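Local coordinates for protein LEOA (Escherichia coli, PDB 4AUR) that is a bacterial dynamin of enterotoxigenic strains that probably binds and hydrolyses GTP, perhaps to remodel membranes, at residues Ile9-Ala14 against Asn47-Asp52; Asn16-Leu21 against Thr273-Val278; Gln284-Ala289 against Gln565-Ala570. All coordinates share one frame; numbering follows the deposited sequence.

Overall arrangement
All three contacts lie in the helical bundle beside the GTPase head, and together they progress along it toward the long helical trunk. Interactions 1 and 2 share helix 3-30, and their centres are 11 Å apart. The two meet through apolar side chains, CD1 of Ile49 touching CD1 of Leu18 at 3.8 Å. Interactions 2 and 3 share helix 275-343, with centres 13 Å apart. Interactions 1 and 3 do not touch; their centres are 22 Å apart and their nearest atoms about 8 Å. Segment 47-52 of interaction 1 runs up to strand 54-60, which leads into a probable P-loop, whereas interaction 3 brings in the C-terminal helix 547-567.

Interaction 1: Ile9-Ala14 against Asn47-Asp52; sequences IEKQAA and NAIESD
Lys11 reaches from helix 3-30 to the C-terminal end of helix 38-51, the second arm of an antiparallel helical hairpin. From CB, which points toward the other helix, the chain leaves with CG anti to the backbone N (chi1 -155°). CG meets the methyl CG2 of Ile49 at 4.0 Å, the two side chains running alongside in opposite senses. CD then lies 3.7 Å from the carbonyl O of Ile49, and a bend at chi3 carries CE to the O of Glu50. At the tip, NZ makes two weak hydrogen bonds to backbone carbonyls.

A lysine suits this place: its first methylenes pack along Ile49 and its backbone carbonyl, and its amino group offers N-H donors to carbonyls at the end of the helix and just past it. The helix dipole would probably add to the attraction. The carboxylate of Glu50 is also near, with OE1 4.4 Å from NZ, too far for a salt bridge; that of Asp52 is engaged through OD2 by Lys272 of helix 250-273. Only the main chain of Asp52 receives Lys11: NZ lies 3.4 Å from its O and 3.2 Å from the O of Glu50.

Interaction 2: Asn16-Leu21 against Thr273-Val278; sequences NSLLQL and TGMDVV
Leu18 meets Met275, and Leu21 meets Val278, with no ring, amide or carboxylate between them: the contact has no flat faces to stack and is made wholly of aliphatic carbon. It is plain helix-to-helix packing in the bundle of this dynamin relative, between helix 3-30 and the first turn of the long helix 275-343. Both pairs are three residues apart on their helices, the two segments running in broadly the same sense, so one side of each supplies two successive contacts.

Leu18 sends its CD2 methyl against the root of Met275, a selenomethionine, touching CB at 4.0 Å and CG at the same distance. Leu18 lies roughly perpendicular to Met275. Met275 starts toward Leu18, but bends at chi2 (-67°) and again at chi3 turn its end away, so that the methylenes rather than the terminal methyl meet the leucine. Such a flexible chain suits a buried junction where several helices converge: Met275 also touches Val42 and Ala45 of helix 38-51 and Leu270 of helix 250-273, while Leu18 packs on Ile46.

One turn on, the branched Leu21 and Val278 fill the gap between backbones 8.9 Å apart, measured from Leu21 CA to Val278 CA. Leu21 also rests on Lys279 and Val282. Just before helix 275-343 the chain turns at Gly274, which, with phi 78°, closes helix 250-273 in a Schellman motif, a backbone shape that a residue without a side chain adopts easily. The last pair meets methyl to methyl, Leu21 CD2 lying 4.0 Å from Val278 CG1.

Interaction 3: Gln284-Ala289 against Gln565-Ala570; sequences QRVTLA and QLMVPA
The C-terminal helix 547-567 comes back here to the long helix 275-343, completing part of the helical bundle that joins head and trunk in this dynamin-like protein. The two segments run in roughly opposite senses, and the link between them rests on one side chain, Met567, set against Val286 and Thr287. Their backbones are closest at Val286 and Met567, whose CA atoms are 8.7 Å apart.

Met567 is a selenomethionine. Its CG stands anti to the backbone N (chi1 -174°), which directs the chain out to the other helix; a bend at chi2 then lays the selenium beside Val286. SE lies 4.2 Å from the CG1 methyl of Val286, a van der Waals contact between side chains that pass head to tail. A long, unbranched and flexible residue can reach both Val286 and Thr287, and a compact branched valine suits the buried side of the long helix.

Beyond the selenium, the terminal methyl CE reaches Thr287, whose side chain stands nearly square to that of the methionine. CE approaches OG1 of Thr287, though the exact spacing is doubtful at 2.7 Å resolution. CE is a methyl carbon, so this is plain contact; the hydroxyl has its hydrogen-bond partner in the carbonyl O of Ile283, one turn back on its own helix. Threonine thus keeps its polar atom engaged in an exposed position and still offers a surface to the methionine.

Around the contact, Met567 also packs on Ile283 of helix 275-343 and on Met24 of helix 3-30, which Leu566 touches too. The C-terminal helix therefore lies against both helix 275-343 and the N-terminal helix 3-30.

Interaction 1: Ile9-Ala14 against Asn47-Asp52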
loop_
_atom_site.group_PDB
_atom_site.type_symbol
_atom_site.label_atom_id
_atom_site.label_comp_id
_atom_site.label_asym_id
_atom_site.label_seq_id
_atom_site.Cartn_x
_atom_site.Cartn_y
_atom_site.Cartn_z
ATOM N N ILE A 9 20.607 29.262 7.400
ATOM C CA ILE A 9 20.098 27.927 7.747
ATOM C C ILE A 9 18.902 27.515 6.911
ATOM O O ILE A 9 18.829 26.376 6.439
ATOM C CB ILE A 9 19.626 27.838 9.221
ATOM C CG1 ILE A 9 20.807 27.774 10.175
ATOM C CG2 ILE A 9 18.754 26.602 9.466
ATOM C CD1 ILE A 9 20.440 28.120 11.613
ATOM N N GLU A 10 17.928 28.409 6.778
ATOM C CA GLU A 10 16.761 28.106 5.953
ATOM C C GLU A 10 17.167 27.988 4.502
ATOM O O GLU A 10 16.650 27.130 3.814
ATOM C CB GLU A 10 15.623 29.099 6.163
ATOM C CG GLU A 10 14.957 28.953 7.528
ATOM C CD GLU A 10 14.601 27.504 7.911
ATOM O OE1 GLU A 10 14.049 26.740 7.073
ATOM O OE2 GLU A 10 14.865 27.118 9.076
ATOM N N LYS A 11 18.125 28.787 4.051
ATOM C CA LYS A 11 18.680 28.590 2.716
ATOM C C LYS A 11 19.206 27.187 2.546
ATOM O O LYS A 11 18.869 26.512 1.583
ATOM C CB LYS A 11 19.809 29.553 2.406
ATOM C CG LYS A 11 19.997 29.788 0.927
ATOM C CD LYS A 11 20.811 31.034 0.649
ATOM C CE LYS A 11 22.220 30.708 0.210
ATOM N NZ LYS A 11 23.122 31.807 0.625
ATOM N N GLN A 12 20.013 26.726 3.477
ATOM C CA GLN A 12 20.566 25.388 3.341
ATOM C C GLN A 12 19.463 24.336 3.392
ATOM O O GLN A 12 19.471 23.393 2.607
ATOM C CB GLN A 12 21.621 25.099 4.416
ATOM C CG GLN A 12 22.702 24.100 3.999
ATOM C CD GLN A 12 23.477 24.498 2.724
ATOM O OE1 GLN A 12 24.081 23.634 2.046
ATOM N NE2 GLN A 12 23.464 25.807 2.393
ATOM N N ALA A 13 18.500 24.481 4.289
ATOM C CA ALA A 13 17.458 23.470 4.353
ATOM C C ALA A 13 16.769 23.323 3.012
ATOM O O ALA A 13 16.474 22.226 2.595
ATOM C CB ALA A 13 16.447 23.780 5.433
ATOM N N ALA A 14 16.521 24.431 2.338
ATOM C CA ALA A 14 15.818 24.421 1.051
ATOM C C ALA A 14 16.650 23.766 -0.028
ATOM O O ALA A 14 16.130 23.062 -0.881
ATOM C CB ALA A 14 15.454 25.832 0.623
ATOM N N ASN A 47 21.630 26.159 -7.787
ATOM C CA ASN A 47 22.668 27.120 -8.053
ATOM C C ASN A 47 22.135 28.511 -7.964
ATOM O O ASN A 47 22.740 29.361 -7.321
ATOM C CB ASN A 47 23.316 26.848 -9.405
ATOM C CG ASN A 47 24.060 25.528 -9.411
ATOM O OD1 ASN A 47 24.014 24.744 -10.370
ATOM N ND2 ASN A 47 24.722 25.257 -8.305
ATOM N N ALA A 48 20.996 28.756 -8.587
ATOM C CA ALA A 48 20.373 30.068 -8.485
ATOM C C ALA A 48 20.153 30.437 -7.046
ATOM O O ALA A 48 20.340 31.582 -6.680
ATOM C CB ALA A 48 19.054 30.092 -9.226
ATOM N N ILE A 49 19.772 29.468 -6.225
ATOM C CA ILE A 49 19.389 29.749 -4.841
ATOM C C ILE A 49 20.564 30.135 -3.971
ATOM O O ILE A 49 20.413 30.949 -3.078
ATOM C CB ILE A 49 18.664 28.555 -4.210
ATOM C CG1 ILE A 49 17.178 28.632 -4.546
ATOM C CG2 ILE A 49 18.813 28.554 -2.695
ATOM C CD1 ILE A 49 16.379 27.416 -4.113
ATOM N N GLU A 50 21.706 29.491 -4.202
ATOM C CA GLU A 50 22.964 29.792 -3.516
ATOM C C GLU A 50 23.288 31.290 -3.481
ATOM O O GLU A 50 23.743 31.806 -2.464
ATOM C CB GLU A 50 24.131 29.052 -4.192
ATOM C CG GLU A 50 24.297 27.590 -3.797
ATOM C CD GLU A 50 24.752 27.420 -2.358
ATOM O OE1 GLU A 50 24.938 28.447 -1.649
ATOM O OE2 GLU A 50 24.930 26.245 -1.933
ATOM N N SER A 51 23.052 31.980 -4.590
ATOM C CA SER A 51 23.293 33.424 -4.662
ATOM C C SER A 51 22.494 34.216 -3.632
ATOM O O SER A 51 23.043 35.066 -2.923
ATOM C CB SER A 51 22.913 33.974 -6.037
ATOM O OG SER A 51 22.705 35.370 -5.925
ATOM N N ASP A 52 21.194 33.927 -3.579
ATOM C CA ASP A 52 20.222 34.739 -2.868
ATOM C C ASP A 52 20.635 35.121 -1.438
ATOM O O ASP A 52 21.338 34.371 -0.745
ATOM C CB ASP A 52 18.860 34.042 -2.878
ATOM C CG ASP A 52 18.142 34.156 -4.240
ATOM O OD1 ASP A 52 18.777 33.981 -5.310
ATOM O OD2 ASP A 52 16.925 34.432 -4.242
#

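Interaction 2: Asn16-Leu21 against Thr273-Val278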
loop_
_atom_site.group_PDB
_atom_site.type_symbol
_atom_site.label_atom_id
_atom_site.label_comp_id
_atom_site.label_asym_id
_atom_site.label_seq_id
_atom_site.Cartn_x
_atom_site.Cartn_y
_atom_site.Cartn_z
ATOM N N ASN A 16 18.899 21.446 0.695
ATOM C CA ASN A 16 18.796 20.026 0.974
ATOM C C ASN A 16 17.525 19.428 0.409
ATOM O O ASN A 16 17.580 18.448 -0.338
ATOM C CB ASN A 16 18.834 19.734 2.457
ATOM C CG ASN A 16 20.245 19.751 3.023
ATOM O OD1 ASN A 16 21.247 19.519 2.316
ATOM N ND2 ASN A 16 20.332 20.027 4.324
ATOM N N SER A 17 16.387 20.033 0.739
ATOM C CA SER A 17 15.113 19.540 0.287
ATOM C C SER A 17 15.111 19.342 -1.236
ATOM O O SER A 17 14.449 18.439 -1.753
ATOM C CB SER A 17 14.016 20.494 0.691
ATOM O OG SER A 17 13.960 21.596 -0.215
ATOM N N LEU A 18 15.877 20.153 -1.958
ATOM C CA LEU A 18 15.985 19.993 -3.403
ATOM C C LEU A 18 16.933 18.873 -3.804
ATOM O O LEU A 18 16.737 18.229 -4.818
ATOM C CB LEU A 18 16.436 21.298 -4.039
ATOM C CG LEU A 18 15.379 22.373 -4.150
ATOM C CD1 LEU A 18 16.023 23.661 -4.595
ATOM C CD2 LEU A 18 14.310 21.917 -5.130
ATOM N N LEU A 19 17.976 18.644 -3.015
ATOM C CA LEU A 19 18.804 17.470 -3.256
ATOM C C LEU A 19 17.999 16.177 -3.022
ATOM O O LEU A 19 18.160 15.216 -3.749
ATOM C CB LEU A 19 20.087 17.497 -2.418
ATOM C CG LEU A 19 21.135 18.557 -2.783
ATOM C CD1 LEU A 19 22.184 18.693 -1.687
ATOM C CD2 LEU A 19 21.842 18.265 -4.081
ATOM N N GLN A 20 17.129 16.159 -2.024
ATOM C CA GLN A 20 16.286 14.988 -1.783
ATOM C C GLN A 20 15.307 14.821 -2.919
ATOM O O GLN A 20 14.971 13.719 -3.305
ATOM C CB GLN A 20 15.502 15.148 -0.498
ATOM C CG GLN A 20 16.362 15.149 0.761
ATOM C CD GLN A 20 15.717 15.947 1.875
ATOM O OE1 GLN A 20 14.514 16.231 1.841
ATOM N NE2 GLN A 20 16.507 16.315 2.865
ATOM N N LEU A 21 14.841 15.942 -3.451
ATOM C CA LEU A 21 14.006 15.921 -4.635
ATOM C C LEU A 21 14.729 15.246 -5.769
ATOM O O LEU A 21 14.198 14.359 -6.400
ATOM C CB LEU A 21 13.598 17.333 -5.027
ATOM C CG LEU A 21 12.490 17.424 -6.070
ATOM C CD1 LEU A 21 11.310 16.595 -5.599
ATOM C CD2 LEU A 21 12.084 18.860 -6.315
ATOM N N THR A 273 12.287 30.060 -7.935
ATOM C CA THR A 273 12.930 29.176 -8.925
ATOM C C THR A 273 11.998 28.217 -9.654
ATOM O O THR A 273 12.456 27.445 -10.500
ATOM C CB THR A 273 13.996 28.285 -8.250
ATOM O OG1 THR A 273 13.482 27.745 -7.018
ATOM C CG2 THR A 273 15.249 29.073 -7.967
ATOM N N GLY A 274 10.709 28.237 -9.327
ATOM C CA GLY A 274 9.722 27.414 -10.018
ATOM C C GLY A 274 9.727 25.951 -9.595
ATOM O O GLY A 274 9.210 25.106 -10.291
HETATM N N MSE A 275 10.284 25.669 -8.435
HETATM C CA MSE A 275 10.474 24.309 -7.942
HETATM C C MSE A 275 9.365 23.886 -7.015
HETATM O O MSE A 275 9.200 22.696 -6.725
HETATM C CB MSE A 275 11.777 24.249 -7.168
HETATM C CG MSE A 275 12.983 24.293 -8.078
HETATM SE SE MSE A 275 13.122 22.679 -9.204
HETATM C CE MSE A 275 12.728 23.538 -10.931
ATOM N N ASP A 276 8.590 24.852 -6.531
ATOM C CA ASP A 276 7.368 24.531 -5.810
ATOM C C ASP A 276 6.559 23.514 -6.605
ATOM O O ASP A 276 6.128 22.507 -6.084
ATOM C CB ASP A 276 6.528 25.789 -5.548
ATOM C CG ASP A 276 6.312 26.639 -6.805
ATOM O OD1 ASP A 276 7.145 26.554 -7.751
ATOM O OD2 ASP A 276 5.319 27.415 -6.847
ATOM N N VAL A 277 6.379 23.794 -7.881
ATOM C CA VAL A 277 5.530 23.031 -8.753
ATOM C C VAL A 277 6.156 21.653 -9.023
ATOM O O VAL A 277 5.473 20.619 -8.930
ATOM C CB VAL A 277 5.316 23.838 -10.049
ATOM C CG1 VAL A 277 4.667 23.017 -11.135
ATOM C CG2 VAL A 277 4.472 25.050 -9.764
ATOM N N VAL A 278 7.452 21.642 -9.340
ATOM C CA VAL A 278 8.187 20.399 -9.599
ATOM C C VAL A 278 8.073 19.456 -8.402
ATOM O O VAL A 278 7.825 18.283 -8.545
ATOM C CB VAL A 278 9.686 20.705 -9.898
ATOM C CG1 VAL A 278 10.532 19.441 -9.929
ATOM C CG2 VAL A 278 9.828 21.467 -11.217
#

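Interaction 3: Gln284-Ala289 against Gln565-Ala570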
loop_
_atom_site.group_PDB
_atom_site.type_symbol
_atom_site.label_atom_id
_atom_site.label_comp_id
_atom_site.label_asym_id
_atom_site.label_seq_id
_atom_site.Cartn_x
_atom_site.Cartn_y
_atom_site.Cartn_z
ATOM N N GLN A 284 3.739 14.058 -5.087
ATOM C CA GLN A 284 2.471 13.415 -5.441
ATOM C C GLN A 284 2.630 12.036 -6.087
ATOM O O GLN A 284 1.864 11.157 -5.828
ATOM C CB GLN A 284 1.646 14.280 -6.387
ATOM C CG GLN A 284 0.726 15.291 -5.721
ATOM C CD GLN A 284 -0.127 16.028 -6.759
ATOM O OE1 GLN A 284 -0.697 15.402 -7.683
ATOM N NE2 GLN A 284 -0.205 17.364 -6.629
ATOM N N ARG A 285 3.614 11.862 -6.941
ATOM C CA ARG A 285 3.736 10.640 -7.700
ATOM C C ARG A 285 4.305 9.583 -6.791
ATOM O O ARG A 285 4.075 8.417 -7.004
ATOM C CB ARG A 285 4.611 10.873 -8.932
ATOM C CG ARG A 285 4.752 9.704 -9.892
ATOM C CD ARG A 285 3.464 9.287 -10.593
ATOM N NE ARG A 285 3.666 8.065 -11.377
ATOM C CZ ARG A 285 3.939 8.012 -12.687
ATOM N NH1 ARG A 285 4.043 9.114 -13.419
ATOM N NH2 ARG A 285 4.111 6.832 -13.293
ATOM N N VAL A 286 5.023 9.991 -5.758
ATOM C CA VAL A 286 5.708 9.062 -4.892
ATOM C C VAL A 286 4.734 8.541 -3.869
ATOM O O VAL A 286 4.758 7.380 -3.514
ATOM C CB VAL A 286 6.829 9.770 -4.124
ATOM C CG1 VAL A 286 7.476 8.818 -3.127
ATOM C CG2 VAL A 286 7.870 10.335 -5.071
ATOM N N THR A 287 3.925 9.454 -3.359
ATOM C CA THR A 287 2.898 9.176 -2.395
ATOM C C THR A 287 1.928 8.212 -3.012
ATOM O O THR A 287 1.577 7.208 -2.404
ATOM C CB THR A 287 2.196 10.471 -1.993
ATOM O OG1 THR A 287 3.082 11.221 -1.152
ATOM C CG2 THR A 287 0.885 10.189 -1.242
ATOM N N LEU A 288 1.551 8.503 -4.246
ATOM C CA LEU A 288 0.722 7.626 -5.062
ATOM C C LEU A 288 1.425 6.307 -5.368
ATOM O O LEU A 288 0.817 5.242 -5.329
ATOM C CB LEU A 288 0.364 8.331 -6.378
ATOM C CG LEU A 288 -0.753 7.700 -7.218
ATOM C CD1 LEU A 288 -2.100 7.859 -6.526
ATOM C CD2 LEU A 288 -0.823 8.302 -8.618
ATOM N N ALA A 289 2.706 6.379 -5.688
ATOM C CA ALA A 289 3.423 5.182 -6.041
ATOM C C ALA A 289 3.491 4.184 -4.900
ATOM O O ALA A 289 3.377 3.000 -5.167
ATOM C CB ALA A 289 4.810 5.501 -6.570
ATOM N N GLN A 565 12.748 6.792 2.499
ATOM C CA GLN A 565 13.839 7.455 3.156
ATOM C C GLN A 565 13.949 8.906 2.734
ATOM O O GLN A 565 14.170 9.795 3.567
ATOM C CB GLN A 565 15.135 6.728 2.865
ATOM C CG GLN A 565 16.368 7.438 3.368
ATOM C CD GLN A 565 17.595 6.544 3.356
ATOM O OE1 GLN A 565 18.632 6.894 2.763
ATOM N NE2 GLN A 565 17.492 5.378 4.009
ATOM N N LEU A 566 13.806 9.163 1.448
ATOM C CA LEU A 566 14.036 10.510 0.938
ATOM C C LEU A 566 12.926 11.445 1.346
ATOM O O LEU A 566 13.077 12.662 1.339
ATOM C CB LEU A 566 14.170 10.480 -0.581
ATOM C CG LEU A 566 15.435 9.768 -1.079
ATOM C CD1 LEU A 566 15.322 9.422 -2.542
ATOM C CD2 LEU A 566 16.673 10.607 -0.836
HETATM N N MSE A 567 11.827 10.840 1.738
HETATM C CA MSE A 567 10.571 11.509 1.913
HETATM C C MSE A 567 10.333 11.873 3.349
HETATM O O MSE A 567 9.449 12.652 3.642
HETATM C CB MSE A 567 9.599 10.479 1.327
HETATM C CG MSE A 567 8.176 10.943 1.228
HETATM SE SE MSE A 567 7.928 11.963 -0.427
HETATM C CE MSE A 567 5.993 11.639 -0.252
ATOM N N VAL A 568 11.129 11.329 4.266
ATOM C CA VAL A 568 10.951 11.591 5.695
ATOM C C VAL A 568 11.120 13.083 5.974
ATOM O O VAL A 568 10.248 13.701 6.612
ATOM C CB VAL A 568 11.918 10.744 6.570
ATOM C CG1 VAL A 568 12.184 11.393 7.927
ATOM C CG2 VAL A 568 11.368 9.340 6.773
ATOM N N PRO A 569 12.244 13.668 5.510
ATOM C CA PRO A 569 12.384 15.108 5.717
ATOM C C PRO A 569 11.172 15.902 5.202
ATOM O O PRO A 569 10.694 16.804 5.894
ATOM C CB PRO A 569 13.653 15.463 4.936
ATOM C CG PRO A 569 14.415 14.188 4.765
ATOM C CD PRO A 569 13.507 13.035 5.073
ATOM N N ALA A 570 10.665 15.546 4.021
ATOM C CA ALA A 570 9.558 16.291 3.390
ATOM C C ALA A 570 8.243 16.228 4.196
ATOM O O ALA A 570 7.387 17.102 4.043
ATOM C CB ALA A 570 9.348 15.826 1.952
#